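Local coordinates for Beta/gamma crystallin 'Greek key' domain-containing protein (Methanosaeta thermophila PT, PDB 5HT7) that binds transition-metal ions such as Fe(II) as a trimeric betagamma-crystallin, this chain being its Greek key crystallin domain, at residues A2-A6 with H14-F18; E19-G25 with I76-R81; T33-M37 with Y65-A69. The contacts are given in a common frame with arbitrary orientation. Residue numbers count along the deposited sequence, not the author numbering.

Contact 1: residues A2-A6 with H14-F18. With FE2 (Fe (II) ion), chain D.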
loop_
_atom_site.group_PDB
_atom_site.type_symbol
_atom_site.label_atom_id
_atom_site.label_comp_id
_atom_site.label_asym_id
_atom_site.label_seq_id
_atom_site.Cartn_x
_atom_site.Cartn_y
_atom_site.Cartn_z
ATOM N N ALA A 2 -9.655 1.407 -2.008
ATOM C CA ALA A 2 -9.801 1.573 -0.562
ATOM C C ALA A 2 -8.660 0.880 0.142
ATOM O O ALA A 2 -8.008 0.020 -0.447
ATOM C CB ALA A 2 -11.125 1.017 -0.078
ATOM N N VAL A 3 -8.422 1.251 1.398
ATOM C CA VAL A 3 -7.454 0.544 2.221
ATOM C C VAL A 3 -8.081 0.116 3.541
ATOM O O VAL A 3 -8.707 0.930 4.210
ATOM C CB VAL A 3 -6.208 1.408 2.531
ATOM C CG1 VAL A 3 -5.095 0.526 3.090
ATOM C CG2 VAL A 3 -5.733 2.114 1.280
ATOM N N LEU A 4 -7.913 -1.155 3.898
ATOM C CA LEU A 4 -8.394 -1.686 5.176
ATOM C C LEU A 4 -7.231 -1.803 6.126
ATOM O O LEU A 4 -6.125 -2.107 5.700
ATOM C CB LEU A 4 -9.036 -3.063 5.020
ATOM C CG LEU A 4 -10.241 -3.171 4.085
ATOM C CD1 LEU A 4 -10.718 -4.617 4.045
ATOM C CD2 LEU A 4 -11.342 -2.223 4.550
ATOM N N PHE A 5 -7.499 -1.601 7.412
ATOM C CA PHE A 5 -6.464 -1.655 8.433
ATOM C C PHE A 5 -6.917 -2.541 9.585
ATOM O O PHE A 5 -8.070 -2.462 10.015
ATOM C CB PHE A 5 -6.138 -0.249 8.967
ATOM C CG PHE A 5 -5.537 0.675 7.944
ATOM C CD1 PHE A 5 -4.167 0.776 7.809
ATOM C CD2 PHE A 5 -6.343 1.435 7.117
ATOM C CE1 PHE A 5 -3.605 1.612 6.857
ATOM C CE2 PHE A 5 -5.792 2.280 6.167
ATOM C CZ PHE A 5 -4.413 2.364 6.037
ATOM N N ALA A 6 -6.009 -3.360 10.095
ATOM C CA ALA A 6 -6.320 -4.246 11.219
ATOM C C ALA A 6 -6.660 -3.490 12.506
ATOM O O ALA A 6 -7.499 -3.934 13.282
ATOM C CB ALA A 6 -5.170 -5.190 11.468
ATOM N N HIS A 14 -2.245 -3.784 6.736
ATOM C CA HIS A 14 -3.240 -3.154 5.884
ATOM C C HIS A 14 -3.414 -3.950 4.603
ATOM O O HIS A 14 -2.579 -4.793 4.263
ATOM C CB HIS A 14 -2.849 -1.704 5.586
ATOM C CG HIS A 14 -1.671 -1.566 4.679
ATOM N ND1 HIS A 14 -0.375 -1.524 5.143
ATOM C CD2 HIS A 14 -1.595 -1.435 3.332
ATOM C CE1 HIS A 14 0.454 -1.385 4.120
ATOM N NE2 HIS A 14 -0.265 -1.340 3.012
ATOM N N LYS A 15 -4.510 -3.672 3.905
ATOM C CA LYS A 15 -4.897 -4.394 2.710
ATOM C C LYS A 15 -5.485 -3.421 1.694
ATOM O O LYS A 15 -6.429 -2.708 2.005
ATOM C CB LYS A 15 -5.920 -5.483 3.064
ATOM C CG LYS A 15 -6.412 -6.318 1.887
ATOM C CD LYS A 15 -7.330 -7.436 2.391
ATOM C CE LYS A 15 -8.127 -8.027 1.234
ATOM N NZ LYS A 15 -7.267 -8.613 0.190
ATOM N N HIS A 16 -4.926 -3.406 0.488
ATOM C CA HIS A 16 -5.423 -2.566 -0.597
ATOM C C HIS A 16 -6.505 -3.259 -1.380
ATOM O O HIS A 16 -6.341 -4.422 -1.783
ATOM C CB HIS A 16 -4.293 -2.210 -1.558
ATOM C CG HIS A 16 -3.203 -1.419 -0.912
ATOM N ND1 HIS A 16 -3.267 -0.054 -0.774
ATOM C CD2 HIS A 16 -2.041 -1.807 -0.337
ATOM C CE1 HIS A 16 -2.178 0.376 -0.160
ATOM N NE2 HIS A 16 -1.419 -0.669 0.117
ATOM N N ILE A 17 -7.589 -2.535 -1.629
ATOM C CA ILE A 17 -8.703 -3.071 -2.402
ATOM C C ILE A 17 -8.835 -2.296 -3.703
ATOM O O ILE A 17 -9.015 -1.079 -3.684
ATOM C CB ILE A 17 -10.036 -2.974 -1.645
ATOM C CG1 ILE A 17 -9.867 -3.430 -0.192
ATOM C CG2 ILE A 17 -11.093 -3.796 -2.358
ATOM C CD1 ILE A 17 -9.621 -4.905 -0.067
ATOM N N PHE A 18 -8.733 -2.996 -4.828
ATOM C CA PHE A 18 -8.863 -2.351 -6.120
ATOM C C PHE A 18 -10.159 -2.809 -6.754
ATOM O O PHE A 18 -10.298 -3.979 -7.109
ATOM C CB PHE A 18 -7.647 -2.658 -7.003
ATOM C CG PHE A 18 -6.383 -1.992 -6.517
ATOM C CD1 PHE A 18 -6.111 -0.677 -6.855
ATOM C CD2 PHE A 18 -5.496 -2.665 -5.691
ATOM C CE1 PHE A 18 -4.965 -0.052 -6.388
ATOM C CE2 PHE A 18 -4.347 -2.045 -5.225
ATOM C CZ PHE A 18 -4.080 -0.743 -5.574
HETATM FE FE FE2 D . 0.654 -0.870 1.020
HETATM O O HOH W 1 -5.555 0.798 -2.012
#
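The beta hairpin of strands 3-5 and 14-16 opens the betagamma-crystallin domain and carries this subunit's share of an Fe(II) site. Its strands run antiparallel at 163°, with axes 4.6 Å apart. L4 and K15 form a hydrogen-bonded pair, L4 N to K15 O and K15 N to L4 O both at 2.9 Å, and A2 and I17 are doubly bonded as well, I17 N to A2 O at 2.8 Å and A2 N to I17 O at 3.1 Å. V3 faces H16 and F5 faces H14 as non-hydrogen-bonded pairs, so these four side chains share one face of the sheet. There V3 CG1 lies over a face of the H16 ring and also approaches H14 CD2 (4.0 Å), while F5 CD1 packs on H14 CB at 3.6 Å. A water accepts from H16 ND1 (2.7 Å) and donates to A2 O (3.0 Å), tying the nitrogen that does not bind iron to the backbone of A2. On the face of L4 and K15, L4 CD1 also reaches I17 CD1, from the loop after the strand, at 4.3 Å, and K15 makes salt bridges with D27 and D21. H14 and H16 bind the iron through H14 NE2 at 2.2 Å and H16 NE2 at 2.3 Å. The same two histidines of the second and third subunits supply four more nitrogens, so six imidazoles surround the ion. Such an all-nitrogen site suits a transition metal, and the equal contribution of every subunit is consistent with metal binding and trimer assembly being coupled.

Contact 2: residues E19-G25 with I76-R81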
loop_
_atom_site.group_PDB
_atom_site.type_symbol
_atom_site.label_atom_id
_atom_site.label_comp_id
_atom_site.label_asym_id
_atom_site.label_seq_id
_atom_site.Cartn_x
_atom_site.Cartn_y
_atom_site.Cartn_z
ATOM N N GLU A 19 -11.113 -1.884 -6.819
ATOM C CA GLU A 19 -12.436 -2.110 -7.422
ATOM C C GLU A 19 -13.341 -3.010 -6.590
ATOM O O GLU A 19 -14.475 -2.639 -6.291
ATOM C CB GLU A 19 -12.293 -2.687 -8.829
ATOM C CG GLU A 19 -11.955 -1.644 -9.875
ATOM C CD GLU A 19 -13.010 -0.568 -9.953
ATOM O OE1 GLU A 19 -14.204 -0.925 -10.071
ATOM O OE2 GLU A 19 -12.649 0.627 -9.886
ATOM N N SER A 20 -12.854 -4.191 -6.217
ATOM C CA SER A 20 -13.649 -5.080 -5.379
ATOM C C SER A 20 -12.811 -6.177 -4.785
ATOM O O SER A 20 -11.677 -6.411 -5.215
ATOM C CB SER A 20 -14.787 -5.710 -6.190
ATOM O OG SER A 20 -14.259 -6.433 -7.285
ATOM N N ASP A 21 -13.379 -6.847 -3.786
ATOM C CA ASP A 21 -12.812 -8.081 -3.268
ATOM C C ASP A 21 -13.962 -8.989 -2.884
ATOM O O ASP A 21 -14.702 -8.681 -1.952
ATOM C CB ASP A 21 -11.900 -7.814 -2.063
ATOM C CG ASP A 21 -11.107 -9.045 -1.651
ATOM O OD1 ASP A 21 -11.584 -10.176 -1.892
ATOM O OD2 ASP A 21 -9.997 -8.890 -1.089
ATOM N N ALA A 22 -14.116 -10.105 -3.599
ATOM C CA ALA A 22 -15.253 -10.991 -3.369
ATOM C C ALA A 22 -15.047 -11.892 -2.158
ATOM O O ALA A 22 -15.957 -12.608 -1.760
ATOM C CB ALA A 22 -15.535 -11.851 -4.623
ATOM N N ASP A 23 -13.855 -11.862 -1.569
ATOM C CA ASP A 23 -13.550 -12.783 -0.478
ATOM C C ASP A 23 -12.399 -12.249 0.366
ATOM O O ASP A 23 -11.290 -12.768 0.288
ATOM C CB ASP A 23 -13.217 -14.157 -1.059
ATOM C CG ASP A 23 -13.420 -15.300 -0.075
ATOM O OD1 ASP A 23 -13.888 -15.083 1.056
ATOM O OD2 ASP A 23 -13.112 -16.441 -0.469
ATOM N N VAL A 24 -12.664 -11.205 1.149
ATOM C CA VAL A 24 -11.613 -10.559 1.945
ATOM C C VAL A 24 -10.948 -11.571 2.880
ATOM O O VAL A 24 -9.718 -11.587 3.029
ATOM C CB VAL A 24 -12.163 -9.372 2.772
ATOM C CG1 VAL A 24 -11.108 -8.881 3.764
ATOM C CG2 VAL A 24 -12.601 -8.233 1.872
ATOM N N GLY A 25 -11.758 -12.459 3.453
ATOM C CA GLY A 25 -11.272 -13.435 4.421
ATOM C C GLY A 25 -10.419 -14.553 3.847
ATOM O O GLY A 25 -9.855 -15.360 4.586
ATOM N N ILE A 76 -15.840 -7.953 7.342
ATOM C CA ILE A 76 -16.076 -7.628 5.939
ATOM C C ILE A 76 -15.785 -8.857 5.094
ATOM O O ILE A 76 -14.627 -9.229 4.887
ATOM C CB ILE A 76 -15.206 -6.435 5.468
ATOM C CG1 ILE A 76 -15.471 -5.207 6.349
ATOM C CG2 ILE A 76 -15.475 -6.119 3.999
ATOM C CD1 ILE A 76 -14.638 -3.980 5.971
ATOM N N GLY A 77 -16.836 -9.511 4.616
ATOM C CA GLY A 77 -16.637 -10.699 3.817
ATOM C C GLY A 77 -16.297 -10.345 2.384
ATOM O O GLY A 77 -15.634 -11.113 1.689
ATOM N N SER A 78 -16.784 -9.195 1.936
ATOM C CA SER A 78 -16.515 -8.717 0.584
ATOM C C SER A 78 -16.838 -7.228 0.512
ATOM O O SER A 78 -17.497 -6.682 1.404
ATOM C CB SER A 78 -17.336 -9.493 -0.457
ATOM O OG SER A 78 -18.725 -9.375 -0.203
ATOM N N MET A 79 -16.359 -6.568 -0.537
ATOM C CA MET A 79 -16.671 -5.159 -0.748
ATOM C C MET A 79 -16.436 -4.794 -2.201
ATOM O O MET A 79 -15.633 -5.424 -2.884
ATOM C CB MET A 79 -15.839 -4.255 0.171
ATOM C CG MET A 79 -14.344 -4.494 0.104
ATOM S SD MET A 79 -13.442 -3.624 1.415
ATOM C CE MET A 79 -13.860 -1.943 1.101
ATOM N N LYS A 80 -17.140 -3.778 -2.674
ATOM C CA LYS A 80 -17.012 -3.371 -4.068
ATOM C C LYS A 80 -17.396 -1.911 -4.256
ATOM O O LYS A 80 -18.228 -1.363 -3.532
ATOM C CB LYS A 80 -17.864 -4.261 -4.990
ATOM C CG LYS A 80 -19.305 -3.808 -5.185
ATOM C CD LYS A 80 -19.904 -4.311 -6.516
ATOM C CE LYS A 80 -19.142 -3.759 -7.731
ATOM N NZ LYS A 80 -19.957 -3.670 -8.996
ATOM N N ARG A 81 -16.757 -1.292 -5.235
ATOM C CA ARG A 81 -17.035 0.077 -5.607
ATOM C C ARG A 81 -18.338 0.102 -6.388
ATOM O O ARG A 81 -18.487 -0.634 -7.355
ATOM C CB ARG A 81 -15.881 0.632 -6.442
ATOM C CG ARG A 81 -15.904 2.124 -6.630
ATOM C CD ARG A 81 -14.734 2.576 -7.484
ATOM N NE ARG A 81 -14.930 3.952 -7.922
ATOM C CZ ARG A 81 -14.084 4.624 -8.692
ATOM N NH1 ARG A 81 -12.969 4.048 -9.115
ATOM N NH2 ARG A 81 -14.358 5.874 -9.032
HETATM O O HOH W 2 -14.316 -13.299 2.914
#
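E19 and R81 close one end of this antiparallel pairing and V24 the other. E19 gives 68 Å² to the contact. Its backbone, with an unusual positive phi of 72° (psi -53°), presents E19 O to R81 N at 2.9 Å, while its carboxylate bends back so that E19 OE2 forms a long salt bridge of 3.5 Å with R81 NH1. R81, which loses 47 Å², also donates from NE to S83 O. Inward of this, D21 and M79 make a hydrogen-bonded pair: D21 N donates to M79 O at 2.8 Å. In return, M79 N donates to D21 O at 3.0 Å. S20 CB meets K80 CB at 3.6 Å across the adjacent non-hydrogen-bonded pair. The chain then leaves the strand in an Asx turn, D21 OD1 accepting from D23 N at 2.8 Å; the D21 carboxylate also makes salt bridges with K15 and with R11 of the second subunit. Beyond the turn comes V24, with 57 Å² covered. V24 N donates to G77 O at 3.0 Å, and its CA-to-CB bond points toward 76-81, where V24 CG2 lies 4.2 Å from I76 CG2 and 4.5 Å from M79 CG. A water closes this end, donating to D23 OD1 (2.6 Å) and G77 O (2.8 Å) and accepting from G25 N (2.7 Å). Opposite Y47 of strand 44-47, G77 and S78 form a classic beta bulge. Strand 20-21, third of the first Greek key, thus completes the sheet of the second motif, the strand exchange characteristic of a betagamma-crystallin domain.

Contact 3: residues T33-M37 with Y65-A69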
loop_
_atom_site.group_PDB
_atom_site.type_symbol
_atom_site.label_atom_id
_atom_site.label_comp_id
_atom_site.label_asym_id
_atom_site.label_seq_id
_atom_site.Cartn_x
_atom_site.Cartn_y
_atom_site.Cartn_z
ATOM N N THR A 33 -9.818 -9.012 11.533
ATOM C CA THR A 33 -10.992 -8.241 11.186
ATOM C C THR A 33 -10.554 -6.802 11.041
ATOM O O THR A 33 -9.769 -6.300 11.847
ATOM C CB THR A 33 -12.088 -8.366 12.247
ATOM O OG1 THR A 33 -11.573 -7.900 13.503
ATOM C CG2 THR A 33 -12.505 -9.809 12.387
ATOM N N PRO A 34 -11.019 -6.132 9.990
ATOM C CA PRO A 34 -10.596 -4.738 9.825
ATOM C C PRO A 34 -11.253 -3.821 10.857
ATOM O O PRO A 34 -12.418 -4.024 11.197
ATOM C CB PRO A 34 -11.053 -4.404 8.395
ATOM C CG PRO A 34 -12.193 -5.316 8.151
ATOM C CD PRO A 34 -11.866 -6.594 8.878
ATOM N N ARG A 35 -10.511 -2.836 11.364
ATOM C CA ARG A 35 -11.055 -1.908 12.341
ATOM C C ARG A 35 -11.030 -0.459 11.896
ATOM O O ARG A 35 -11.618 0.397 12.550
ATOM C CB ARG A 35 -10.314 -2.058 13.670
ATOM C CG ARG A 35 -10.616 -3.400 14.296
ATOM C CD ARG A 35 -10.058 -3.555 15.701
ATOM N NE ARG A 35 -10.603 -4.776 16.304
ATOM C CZ ARG A 35 -10.234 -5.249 17.489
ATOM N NH1 ARG A 35 -9.309 -4.607 18.195
ATOM N NH2 ARG A 35 -10.789 -6.361 17.962
ATOM N N SER A 36 -10.345 -0.171 10.790
ATOM C CA SER A 36 -10.472 1.137 10.171
ATOM C C SER A 36 -10.271 1.027 8.669
ATOM O O SER A 36 -9.900 -0.030 8.154
ATOM C CB SER A 36 -9.488 2.154 10.775
ATOM O OG SER A 36 -8.139 1.747 10.628
ATOM N N MET A 37 -10.546 2.120 7.971
ATOM C CA MET A 37 -10.567 2.093 6.521
ATOM C C MET A 37 -10.334 3.478 5.950
ATOM O O MET A 37 -10.763 4.487 6.532
ATOM C CB MET A 37 -11.910 1.528 6.032
ATOM C CG MET A 37 -12.138 1.640 4.520
ATOM S SD MET A 37 -13.673 0.814 4.035
ATOM C CE MET A 37 -14.897 1.858 4.815
ATOM N N TYR A 65 -11.868 6.666 7.937
ATOM C CA TYR A 65 -12.799 6.077 8.906
ATOM C C TYR A 65 -12.062 5.303 9.998
ATOM O O TYR A 65 -11.835 4.104 9.873
ATOM C CB TYR A 65 -13.801 5.170 8.181
ATOM C CG TYR A 65 -14.511 5.890 7.060
ATOM C CD1 TYR A 65 -15.639 6.664 7.310
ATOM C CD2 TYR A 65 -14.028 5.834 5.759
ATOM C CE1 TYR A 65 -16.283 7.344 6.285
ATOM C CE2 TYR A 65 -14.668 6.509 4.728
ATOM C CZ TYR A 65 -15.797 7.263 5.001
ATOM O OH TYR A 65 -16.433 7.941 3.984
ATOM N N PRO A 66 -11.690 5.999 11.084
ATOM C CA PRO A 66 -10.755 5.482 12.096
ATOM C C PRO A 66 -11.302 4.357 12.951
ATOM O O PRO A 66 -10.519 3.687 13.621
ATOM C CB PRO A 66 -10.478 6.707 12.975
ATOM C CG PRO A 66 -10.884 7.877 12.153
ATOM C CD PRO A 66 -12.053 7.398 11.357
ATOM N N SER A 67 -12.618 4.160 12.947
ATOM C CA SER A 67 -13.216 3.095 13.747
ATOM C C SER A 67 -14.510 2.592 13.123
ATOM O O SER A 67 -15.593 3.066 13.465
ATOM C CB SER A 67 -13.480 3.585 15.173
ATOM O OG SER A 67 -13.994 2.535 15.977
ATOM N N ILE A 68 -14.416 1.626 12.217
ATOM C CA ILE A 68 -15.606 1.270 11.453
ATOM C C ILE A 68 -16.603 0.477 12.308
ATOM O O ILE A 68 -17.746 0.293 11.912
ATOM C CB ILE A 68 -15.255 0.489 10.169
ATOM C CG1 ILE A 68 -14.441 -0.764 10.475
ATOM C CG2 ILE A 68 -14.488 1.388 9.209
ATOM C CD1 ILE A 68 -14.081 -1.556 9.204
ATOM N N ALA A 69 -16.176 0.032 13.486
ATOM C CA ALA A 69 -17.103 -0.549 14.455
ATOM C C ALA A 69 -18.205 0.444 14.833
ATOM O O ALA A 69 -19.317 0.040 15.164
ATOM C CB ALA A 69 -16.364 -1.011 15.694
HETATM O O HOH W 3 -13.407 -0.470 14.506
#
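Three backbone hydrogen bonds join segment 33-37 to segment 65-69. M37 and Y65 form an antiparallel hydrogen-bonded pair, Y65 N to M37 O at 2.8 Å and M37 N to Y65 O at 3.0 Å, which places strand 63-65 beside strand 36-39 at the edge of one of the two Greek key sheets of the crystallin domain. The third bond, I68 N to R35 O at 3.1 Å, lies beyond the strand, where the chain has already turned at P66. R35 O is a shared acceptor: S67 CA approaches it at 3.4 Å, and a water donates to it at 2.8 Å while accepting from A69 N at 3.0 Å, so the start of the 3-10 segment at 68-69 is held close to R35, just before strand 36-39. Toward strand 3-5, segment 33-37 is irregular, R35 and S36 both facing F5 in a classic beta bulge. The S36 hydroxyl is engaged with D7 O and Q10 N, and S36 CB packs against Y65 O at 3.2 Å. Beyond these polar groups the contact is apolar and largely buried. I68, with 84 Å² covered, and M37, with 81 Å², contribute most. I68 CG2 lies 4.1 Å from M37 CB, and its side chain spans from M37 to P34. The Y65 ring, whose OH bonds to G61 O, stacks edge-to-face with F60 and is met by the terminal methyl of M37. The M37 side chain turns at chi3 (67°, p) to set M37 CE 4.2 Å from Y65 CD2, while at the other limit of the patch I68 CD1 lies 4.2 Å from P34 CB.

Overall arrangement
Contacts 1 and 3 belong to the same sheet: strand 3-5 lies between strands 14-16 and 36-39, and F5 pairs with both R35 and S36. Contact 2 lies in the other sheet. Contact 1 is the most buried and alone holds the metal ligands, in a site shared with the other subunits; contacts 2 and 3 are partly buried, contact 2 also reaching the second subunit and contact 3 none. Their apolar sides meet between the sheets, where M79 packs on L4, I17 and M37, and I76 on L4, P34 and I68. A K15-D21 salt bridge (K15 NZ to D21 OD2, 3.0 Å) links contacts 1 and 2. Polar edges differ too: a surface salt bridge in contact 2, chiefly backbone and water in contact 3.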